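AvrRxo1-ORF1 (Xanthomonas oryzae pv. oryzicola, PDB 4Z8T) is a type III effector that carries a polynucleotide kinase domain, probably transfers phosphate from a nucleotide, and binds its interactor AvrRxo1-ORF2. Local coordinates at residues 53-58 / 91-96; 107-112 / 126-130; 218-224 / 272-278. All blocks are in the same frame, centred on the assembly; numbering follows the deposited sequence.

Contact 1: residues 53-58 / 91-96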
loop_
_atom_site.group_PDB
_atom_site.type_symbol
_atom_site.label_atom_id
_atom_site.label_comp_id
_atom_site.label_asym_id
_atom_site.label_seq_id
_atom_site.Cartn_x
_atom_site.Cartn_y
_atom_site.Cartn_z
ATOM N N THR A 53 -24.857 -38.047 -1.097
ATOM C CA THR A 53 -24.233 -38.474 0.153
ATOM C C THR A 53 -24.009 -37.264 1.063
ATOM O O THR A 53 -24.360 -37.296 2.247
ATOM C CB THR A 53 -22.906 -39.202 -0.106
ATOM O OG1 THR A 53 -23.175 -40.423 -0.804
ATOM C CG2 THR A 53 -22.213 -39.532 1.198
ATOM N N LEU A 54 -23.456 -36.195 0.498
ATOM C CA LEU A 54 -23.245 -34.959 1.255
ATOM C C LEU A 54 -24.563 -34.475 1.834
ATOM O O LEU A 54 -24.665 -34.193 3.031
ATOM C CB LEU A 54 -22.674 -33.859 0.354
ATOM C CG LEU A 54 -21.206 -33.891 -0.069
ATOM C CD1 LEU A 54 -20.880 -32.597 -0.815
ATOM C CD2 LEU A 54 -20.281 -34.073 1.131
ATOM N N ALA A 55 -25.576 -34.399 0.978
ATOM C CA ALA A 55 -26.871 -33.871 1.398
ATOM C C ALA A 55 -27.505 -34.697 2.509
ATOM O O ALA A 55 -28.083 -34.142 3.448
ATOM C CB ALA A 55 -27.810 -33.760 0.209
ATOM N N GLU A 56 -27.402 -36.018 2.415
ATOM C CA GLU A 56 -27.997 -36.863 3.445
ATOM C C GLU A 56 -27.228 -36.741 4.750
ATOM O O GLU A 56 -27.831 -36.761 5.826
ATOM C CB GLU A 56 -28.050 -38.328 2.999
ATOM C CG GLU A 56 -28.982 -38.620 1.827
ATOM C CD GLU A 56 -30.461 -38.548 2.177
ATOM O OE1 GLU A 56 -30.815 -38.321 3.353
ATOM O OE2 GLU A 56 -31.290 -38.730 1.255
ATOM N N SER A 57 -25.900 -36.610 4.671
ATOM C CA SER A 57 -25.100 -36.372 5.878
ATOM C C SER A 57 -25.494 -35.085 6.571
ATOM O O SER A 57 -25.732 -35.077 7.782
ATOM C CB SER A 57 -23.597 -36.352 5.563
ATOM O OG SER A 57 -22.824 -36.102 6.735
ATOM N N LEU A 58 -25.554 -33.999 5.800
ATOM C CA LEU A 58 -25.914 -32.695 6.346
ATOM C C LEU A 58 -27.302 -32.711 6.986
ATOM O O LEU A 58 -27.489 -32.162 8.068
ATOM C CB LEU A 58 -25.848 -31.636 5.244
ATOM C CG LEU A 58 -24.424 -31.375 4.747
ATOM C CD1 LEU A 58 -24.429 -30.667 3.388
ATOM C CD2 LEU A 58 -23.634 -30.546 5.771
ATOM N N ALA A 91 -17.801 -32.883 8.332
ATOM C CA ALA A 91 -18.272 -34.237 8.593
ATOM C C ALA A 91 -18.811 -34.882 7.323
ATOM O O ALA A 91 -18.622 -36.080 7.081
ATOM C CB ALA A 91 -19.355 -34.206 9.681
ATOM N N ALA A 92 -19.521 -34.095 6.521
ATOM C CA ALA A 92 -20.069 -34.593 5.272
ATOM C C ALA A 92 -18.988 -34.885 4.233
ATOM O O ALA A 92 -19.013 -35.929 3.581
ATOM C CB ALA A 92 -21.083 -33.603 4.719
ATOM N N LEU A 93 -18.060 -33.952 4.058
ATOM C CA LEU A 93 -17.001 -34.120 3.065
ATOM C C LEU A 93 -16.112 -35.312 3.397
ATOM O O LEU A 93 -15.518 -35.921 2.506
ATOM C CB LEU A 93 -16.158 -32.853 2.965
ATOM C CG LEU A 93 -16.855 -31.656 2.314
ATOM C CD1 LEU A 93 -16.058 -30.365 2.529
ATOM C CD2 LEU A 93 -17.081 -31.916 0.826
ATOM N N LYS A 94 -16.018 -35.649 4.673
ATOM C CA LYS A 94 -15.241 -36.821 5.061
ATOM C C LYS A 94 -15.832 -38.071 4.411
ATOM O O LYS A 94 -15.099 -38.952 3.953
ATOM C CB LYS A 94 -15.215 -36.959 6.580
ATOM C CG LYS A 94 -14.142 -37.889 7.106
ATOM C CD LYS A 94 -14.241 -37.999 8.616
ATOM C CE LYS A 94 -13.128 -38.868 9.177
ATOM N NZ LYS A 94 -13.254 -39.005 10.651
ATOM N N LYS A 95 -17.158 -38.123 4.328
ATOM C CA LYS A 95 -17.856 -39.301 3.806
ATOM C C LYS A 95 -17.697 -39.476 2.297
ATOM O O LYS A 95 -17.898 -40.568 1.771
ATOM C CB LYS A 95 -19.339 -39.249 4.190
ATOM C CG LYS A 95 -19.569 -39.319 5.689
ATOM C CD LYS A 95 -21.050 -39.154 6.039
ATOM C CE LYS A 95 -21.249 -39.087 7.552
ATOM N NZ LYS A 95 -22.556 -38.476 7.969
ATOM N N THR A 96 -17.320 -38.403 1.604
ATOM C CA THR A 96 -17.194 -38.432 0.151
ATOM C C THR A 96 -15.756 -38.208 -0.297
ATOM O O THR A 96 -15.496 -38.037 -1.491
ATOM C CB THR A 96 -18.055 -37.343 -0.520
ATOM O OG1 THR A 96 -17.598 -36.054 -0.094
ATOM C CG2 THR A 96 -19.524 -37.511 -0.158
#
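Leu54 and Ala92 meet where two helices of the P-loop kinase-like (Zeta toxin family) domain, 34-60 and 87-95, pack side by side. Their short segments run roughly antiparallel, at 143° between directions and with axes 8.6 Å apart, and the alanine methyl lets the backbones come close: Leu54 CA and Ala92 CA are 5.1 Å apart. The apolar part centres on Leu54. Its CD2 methyl lies 3.7 Å from Ala92 CB and also touches the Ala92 carbonyl oxygen, while the same branch meets Leu93 CD2 at 3.9 Å. Leu58, one turn further along, adds a looser touch of CG on Ala92 CB at 4.0 Å. Beyond Ala92 and Leu93, the methyls of two threonines lie side by side on chains that point opposite ways, Thr53 CG2 to Thr96 CG2 at 3.6 Å. Thr96 OG1 bonds to the carbonyl of Lys99; the contact with Thr53 is between the methyls. One polar bond crosses the pair. Lys95, extended beyond CG, reaches back and across towards Ser57, its aliphatic CD passing Ser57 CB. Ser57 points its hydroxyl away from its own backbone N (chi1 179°), which brings OG over Ala92 CA. There Lys95 NZ donates to Ser57 OG at 2.7 Å.

Contact 2: residues 107-112 / 126-130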
loop_
_atom_site.group_PDB
_atom_site.type_symbol
_atom_site.label_atom_id
_atom_site.label_comp_id
_atom_site.label_asym_id
_atom_site.label_seq_id
_atom_site.Cartn_x
_atom_site.Cartn_y
_atom_site.Cartn_z
ATOM N N PHE A 107 -14.253 -32.244 -12.556
ATOM C CA PHE A 107 -14.416 -33.133 -13.719
ATOM C C PHE A 107 -13.164 -33.208 -14.568
ATOM O O PHE A 107 -13.081 -34.048 -15.477
ATOM C CB PHE A 107 -15.573 -32.676 -14.612
ATOM C CG PHE A 107 -16.923 -32.759 -13.946
ATOM C CD1 PHE A 107 -17.517 -33.991 -13.722
ATOM C CD2 PHE A 107 -17.596 -31.607 -13.548
ATOM C CE1 PHE A 107 -18.754 -34.092 -13.110
ATOM C CE2 PHE A 107 -18.837 -31.696 -12.932
ATOM C CZ PHE A 107 -19.421 -32.942 -12.717
ATOM N N LYS A 108 -12.205 -32.329 -14.297
ATOM C CA LYS A 108 -11.078 -32.130 -15.206
ATOM C C LYS A 108 -10.147 -33.320 -15.329
ATOM O O LYS A 108 -9.732 -33.656 -16.435
ATOM C CB LYS A 108 -10.276 -30.878 -14.833
ATOM C CG LYS A 108 -10.943 -29.592 -15.287
ATOM C CD LYS A 108 -10.009 -28.402 -15.100
ATOM C CE LYS A 108 -10.558 -27.171 -15.780
ATOM N NZ LYS A 108 -11.820 -26.752 -15.118
ATOM N N SER A 109 -9.824 -33.962 -14.213
ATOM C CA SER A 109 -8.922 -35.101 -14.255
ATOM C C SER A 109 -9.531 -36.230 -15.090
ATOM O O SER A 109 -8.861 -36.803 -15.956
ATOM C CB SER A 109 -8.617 -35.598 -12.843
ATOM O OG SER A 109 -7.762 -36.726 -12.888
ATOM N N SER A 110 -10.805 -36.525 -14.846
ATOM C CA SER A 110 -11.481 -37.589 -15.581
ATOM C C SER A 110 -11.558 -37.265 -17.066
ATOM O O SER A 110 -11.347 -38.140 -17.910
ATOM C CB SER A 110 -12.881 -37.852 -15.022
ATOM O OG SER A 110 -12.815 -38.496 -13.761
ATOM N N LEU A 111 -11.885 -36.023 -17.395
ATOM C CA LEU A 111 -11.992 -35.652 -18.808
ATOM C C LEU A 111 -10.621 -35.681 -19.464
ATOM O O LEU A 111 -10.487 -36.037 -20.641
ATOM C CB LEU A 111 -12.606 -34.266 -18.953
ATOM C CG LEU A 111 -14.068 -34.182 -18.514
ATOM C CD1 LEU A 111 -14.539 -32.738 -18.571
ATOM C CD2 LEU A 111 -14.948 -35.065 -19.407
ATOM N N ALA A 112 -9.597 -35.313 -18.697
ATOM C CA ALA A 112 -8.238 -35.267 -19.227
ATOM C C ALA A 112 -7.667 -36.653 -19.479
ATOM O O ALA A 112 -6.866 -36.831 -20.402
ATOM C CB ALA A 112 -7.318 -34.473 -18.296
ATOM N N VAL A 126 -9.630 -29.251 -21.457
ATOM C CA VAL A 126 -10.892 -29.809 -20.967
ATOM C C VAL A 126 -11.793 -28.794 -20.252
ATOM O O VAL A 126 -12.880 -29.151 -19.803
ATOM C CB VAL A 126 -10.698 -31.057 -20.054
ATOM C CG1 VAL A 126 -10.047 -32.217 -20.831
ATOM C CG2 VAL A 126 -9.865 -30.715 -18.810
ATOM N N HIS A 127 -11.360 -27.540 -20.141
ATOM C CA HIS A 127 -12.096 -26.607 -19.279
ATOM C C HIS A 127 -13.534 -26.323 -19.717
ATOM O O HIS A 127 -14.460 -26.350 -18.885
ATOM C CB HIS A 127 -11.351 -25.286 -19.083
ATOM C CG HIS A 127 -12.112 -24.311 -18.242
ATOM N ND1 HIS A 127 -12.270 -24.464 -16.881
ATOM C CD2 HIS A 127 -12.795 -23.189 -18.574
ATOM C CE1 HIS A 127 -13.006 -23.475 -16.408
ATOM N NE2 HIS A 127 -13.334 -22.687 -17.415
ATOM N N SER A 128 -13.729 -26.036 -20.999
ATOM C CA SER A 128 -15.076 -25.759 -21.496
ATOM C C SER A 128 -15.999 -26.936 -21.231
ATOM O O SER A 128 -17.113 -26.771 -20.736
ATOM C CB SER A 128 -15.052 -25.442 -22.990
ATOM O OG SER A 128 -14.431 -24.192 -23.216
ATOM N N GLU A 129 -15.533 -28.128 -21.571
ATOM C CA GLU A 129 -16.316 -29.327 -21.308
ATOM C C GLU A 129 -16.622 -29.509 -19.814
ATOM O O GLU A 129 -17.732 -29.892 -19.438
ATOM C CB GLU A 129 -15.583 -30.552 -21.864
ATOM C CG GLU A 129 -16.396 -31.828 -21.827
ATOM C CD GLU A 129 -15.608 -33.006 -22.360
ATOM O OE1 GLU A 129 -14.355 -32.921 -22.394
ATOM O OE2 GLU A 129 -16.238 -34.017 -22.733
ATOM N N SER A 130 -15.644 -29.227 -18.956
ATOM C CA SER A 130 -15.844 -29.420 -17.522
ATOM C C SER A 130 -16.851 -28.399 -17.002
ATOM O O SER A 130 -17.622 -28.690 -16.089
ATOM C CB SER A 130 -14.521 -29.331 -16.756
ATOM O OG SER A 130 -14.099 -27.994 -16.596
#
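Lys108 NZ donates to two acceptors on helix 123-141, His127 ND1 at 2.9 Å and Ser130 OG at 3.0 Å, and also forms a salt bridge with Asp105. Three partners thus account for the buried ammonium. The approach to His127 is at the ring edge, with NZ 12° out of the ring plane, as expected for an acceptor nitrogen. A bend at chi4 (65°) turns the otherwise extended lysine onto the imidazole. Ser130 OG relays the chain: it accepts from Lys108 and donates to His127 O at 2.8 Å. His127 itself packs on Ser96 of the AvrRxo1-ORF2 chain. In fold terms, this joins helix 108-113 to helix 123-141 of the Zeta toxin-like kinase domain, the segment axes 9.5 Å apart at 122°. Beside the polar network, Val126 CG1 rests against Leu111 CB at 3.8 Å, and Val126 CG2 against the aliphatic Lys108 CG. The Glu129 carboxylate is satisfied by other residues: OE1 by Thr6, OE2 by Arg36 and His40. Leu111 CD2 lies against that carboxylate, 3.7 Å from Glu129 CD, while Leu111 CD1 rests on the backbone of Ser130, 3.7 Å from Ser130 N.

Contact 3: residues 218-224 / 272-278. With SO4 (sulfate ion), chain F.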
loop_
_atom_site.group_PDB
_atom_site.type_symbol
_atom_site.label_atom_id
_atom_site.label_comp_id
_atom_site.label_asym_id
_atom_site.label_seq_id
_atom_site.Cartn_x
_atom_site.Cartn_y
_atom_site.Cartn_z
ATOM N N VAL A 218 -7.963 -9.280 -7.763
ATOM C CA VAL A 218 -8.567 -7.969 -7.905
ATOM C C VAL A 218 -10.090 -8.044 -7.794
ATOM O O VAL A 218 -10.709 -7.280 -7.044
ATOM C CB VAL A 218 -8.162 -7.313 -9.233
ATOM C CG1 VAL A 218 -8.996 -6.061 -9.470
ATOM C CG2 VAL A 218 -6.674 -6.983 -9.213
ATOM N N ALA A 219 -10.686 -8.999 -8.502
ATOM C CA ALA A 219 -12.137 -9.152 -8.513
ATOM C C ALA A 219 -12.684 -9.527 -7.140
ATOM O O ALA A 219 -13.687 -8.968 -6.690
ATOM C CB ALA A 219 -12.544 -10.172 -9.526
ATOM N N VAL A 220 -12.038 -10.479 -6.472
ATOM C CA VAL A 220 -12.564 -10.942 -5.196
ATOM C C VAL A 220 -12.501 -9.848 -4.133
ATOM O O VAL A 220 -13.423 -9.696 -3.333
ATOM C CB VAL A 220 -11.886 -12.265 -4.723
ATOM C CG1 VAL A 220 -10.546 -11.997 -4.108
ATOM C CG2 VAL A 220 -12.798 -13.008 -3.744
ATOM N N ARG A 221 -11.442 -9.049 -4.149
ATOM C CA ARG A 221 -11.332 -7.980 -3.186
ATOM C C ARG A 221 -12.271 -6.817 -3.512
ATOM O O ARG A 221 -12.931 -6.292 -2.624
ATOM C CB ARG A 221 -9.878 -7.511 -3.067
ATOM C CG ARG A 221 -9.031 -8.534 -2.325
ATOM C CD ARG A 221 -7.977 -7.851 -1.556
ATOM N NE ARG A 221 -7.181 -8.768 -0.735
ATOM C CZ ARG A 221 -6.013 -8.437 -0.214
ATOM N NH1 ARG A 221 -5.521 -7.219 -0.422
ATOM N NH2 ARG A 221 -5.340 -9.325 0.505
ATOM N N SER A 222 -12.327 -6.429 -4.782
ATOM C CA SER A 222 -13.116 -5.253 -5.175
ATOM C C SER A 222 -14.611 -5.421 -4.922
ATOM O O SER A 222 -15.326 -4.436 -4.678
ATOM C CB SER A 222 -12.883 -4.906 -6.651
ATOM O OG SER A 222 -11.540 -4.493 -6.854
ATOM N N ASN A 223 -15.088 -6.659 -4.988
ATOM C CA ASN A 223 -16.509 -6.934 -4.831
ATOM C C ASN A 223 -16.894 -7.520 -3.485
ATOM O O ASN A 223 -18.046 -7.872 -3.269
ATOM C CB ASN A 223 -16.988 -7.846 -5.955
ATOM C CG ASN A 223 -16.955 -7.154 -7.286
ATOM O OD1 ASN A 223 -17.692 -6.189 -7.501
ATOM N ND2 ASN A 223 -16.106 -7.626 -8.191
ATOM N N ARG A 224 -15.933 -7.605 -2.571
ATOM C CA ARG A 224 -16.170 -8.209 -1.266
ATOM C C ARG A 224 -17.234 -7.492 -0.434
ATOM O O ARG A 224 -18.096 -8.136 0.170
ATOM C CB ARG A 224 -14.837 -8.262 -0.505
ATOM C CG ARG A 224 -14.912 -8.848 0.892
ATOM C CD ARG A 224 -13.546 -9.374 1.264
ATOM N NE ARG A 224 -13.322 -10.716 0.721
ATOM C CZ ARG A 224 -12.150 -11.179 0.285
ATOM N NH1 ARG A 224 -11.085 -10.397 0.283
ATOM N NH2 ARG A 224 -12.058 -12.439 -0.148
ATOM N N LYS A 272 -7.614 -3.603 4.745
ATOM C CA LYS A 272 -6.744 -4.105 3.735
ATOM C C LYS A 272 -7.356 -5.020 2.665
ATOM O O LYS A 272 -7.108 -4.882 1.508
ATOM C CB LYS A 272 -5.521 -4.741 4.418
ATOM C CG LYS A 272 -4.492 -5.269 3.539
ATOM C CD LYS A 272 -3.497 -6.135 4.293
ATOM C CE LYS A 272 -2.430 -5.286 4.942
ATOM N NZ LYS A 272 -2.151 -4.056 4.146
ATOM N N ILE A 273 -8.169 -5.944 3.110
ATOM C CA ILE A 273 -8.585 -7.031 2.219
ATOM C C ILE A 273 -9.889 -6.737 1.471
ATOM O O ILE A 273 -10.481 -7.621 0.844
ATOM C CB ILE A 273 -8.595 -8.415 2.938
ATOM C CG1 ILE A 273 -9.762 -8.528 3.915
ATOM C CG2 ILE A 273 -7.222 -8.667 3.626
ATOM C CD1 ILE A 273 -9.838 -9.895 4.629
ATOM N N THR A 274 -10.311 -5.475 1.514
ATOM C CA THR A 274 -11.444 -5.024 0.721
ATOM C C THR A 274 -10.982 -4.129 -0.436
ATOM O O THR A 274 -11.808 -3.489 -1.112
ATOM C CB THR A 274 -12.464 -4.274 1.593
ATOM O OG1 THR A 274 -11.780 -3.249 2.327
ATOM C CG2 THR A 274 -13.144 -5.221 2.587
ATOM N N SER A 275 -9.668 -4.118 -0.662
ATOM C CA SER A 275 -9.020 -3.303 -1.693
ATOM C C SER A 275 -7.898 -4.082 -2.387
ATOM O O SER A 275 -7.159 -4.817 -1.745
ATOM C CB SER A 275 -8.459 -2.037 -1.027
ATOM O OG SER A 275 -7.286 -1.582 -1.670
ATOM N N PRO A 276 -7.748 -3.917 -3.707
ATOM C CA PRO A 276 -6.727 -4.687 -4.438
ATOM C C PRO A 276 -5.284 -4.141 -4.414
ATOM O O PRO A 276 -4.398 -4.789 -4.984
ATOM C CB PRO A 276 -7.260 -4.679 -5.876
ATOM C CG PRO A 276 -8.053 -3.420 -5.967
ATOM C CD PRO A 276 -8.659 -3.193 -4.612
ATOM N N GLN A 277 -5.039 -3.015 -3.784
ATOM C CA GLN A 277 -3.716 -2.457 -3.737
ATOM C C GLN A 277 -3.066 -2.238 -5.115
ATOM O O GLN A 277 -1.917 -2.524 -5.276
ATOM C CB GLN A 277 -2.771 -3.233 -2.802
ATOM C CG GLN A 277 -3.393 -3.977 -1.625
ATOM C CD GLN A 277 -4.097 -3.098 -0.600
ATOM O OE1 GLN A 277 -3.871 -1.893 -0.518
ATOM N NE2 GLN A 277 -4.932 -3.704 0.190
ATOM N N LEU A 278 -3.840 -1.753 -6.086
ATOM C CA LEU A 278 -3.372 -1.341 -7.422
ATOM C C LEU A 278 -2.628 0.009 -7.475
ATOM O O LEU A 278 -2.866 0.875 -6.663
ATOM C CB LEU A 278 -4.544 -1.295 -8.436
ATOM C CG LEU A 278 -5.348 -2.560 -8.262
ATOM C CD1 LEU A 278 -6.622 -2.669 -9.101
ATOM C CD2 LEU A 278 -4.394 -3.719 -8.493
HETATM S S SO4 F . -2.089 -7.838 1.154
HETATM O O1 SO4 F . -0.816 -7.768 1.868
HETATM O O2 SO4 F . -2.745 -6.538 1.144
HETATM O O3 SO4 F . -2.961 -8.804 1.810
HETATM O O4 SO4 F . -1.851 -8.260 -0.228
#
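Arg221 lays its guanidinium over the backbone of Ile273, whose CA sits 3.7 Å above the plane, nearer the edge of the group than its centre. The group's edge does the bonding. NH1 gives to Ser275 O at 3.2 Å, close to the line of the carbonyl bond and 8° from the guanidinium plane. NH2 binds sulfate O3 at 2.8 Å, with a nearly straight N-H...O angle of 171°. The grip on the anion is bidentate but uneven, the second bond, NH1 to sulfate O2, being the longer at 3.3 Å. NH2 is also in a salt bridge with Asp186, which probably fixes the group's rotation. Lys272 flanks the same sulfate with its CG and CD.

Arg224 follows three residues on, just past the end of helix 210-222. Its NH1 meets Ile273 O at 2.9 Å, in the carbonyl plane and at the guanidinium edge, while Val220 O lies over the centre of one face. Asp184 pairs with NE and Asp186 with NH1, balancing the charge.

Apolar contacts finish the interface: Val218 CG2 touches Pro276 CB at 4.1 Å and Leu278 CD2 at 4.0 Å. The Ser222 hydroxyl, which donates to Val218 O, packs on the ring of Pro276. Thr274 packs on Leu16 and Leu278 on Val76 of the AvrRxo1-ORF2 chain, so the loop also faces the partner protein.

The sulfate probably came from the crystallisation liquor but may mark an anion-friendly spot; separately, Arg224 lies near, without touching, the probable Walker A loop of this P-loop kinase-like fold.

Overall arrangement
Contacts 1 and 2 both pack helices, with centres about 24 Å apart, and helix 34-60 links them: it supplies residues 53-58 to the first and reaches Phe107 and Leu111 of the second through Leu43. Contact 2 is fully buried, and a lysine inside it is satisfied by a histidine, a serine and an aspartate. Contact 1 is partly buried, largely apolar, and its lysine bond joins an exposed lysine to a buried serine. Contact 3, also partly buried, lies across the chain's centre from both, about 33 and 30 Å away between centres. There a helix end meets an irregular loop, and arginines bind carbonyls, aspartates and a sulfate. Contacts 2 and 3 touch AvrRxo1-ORF2, whereas contact 1 does not.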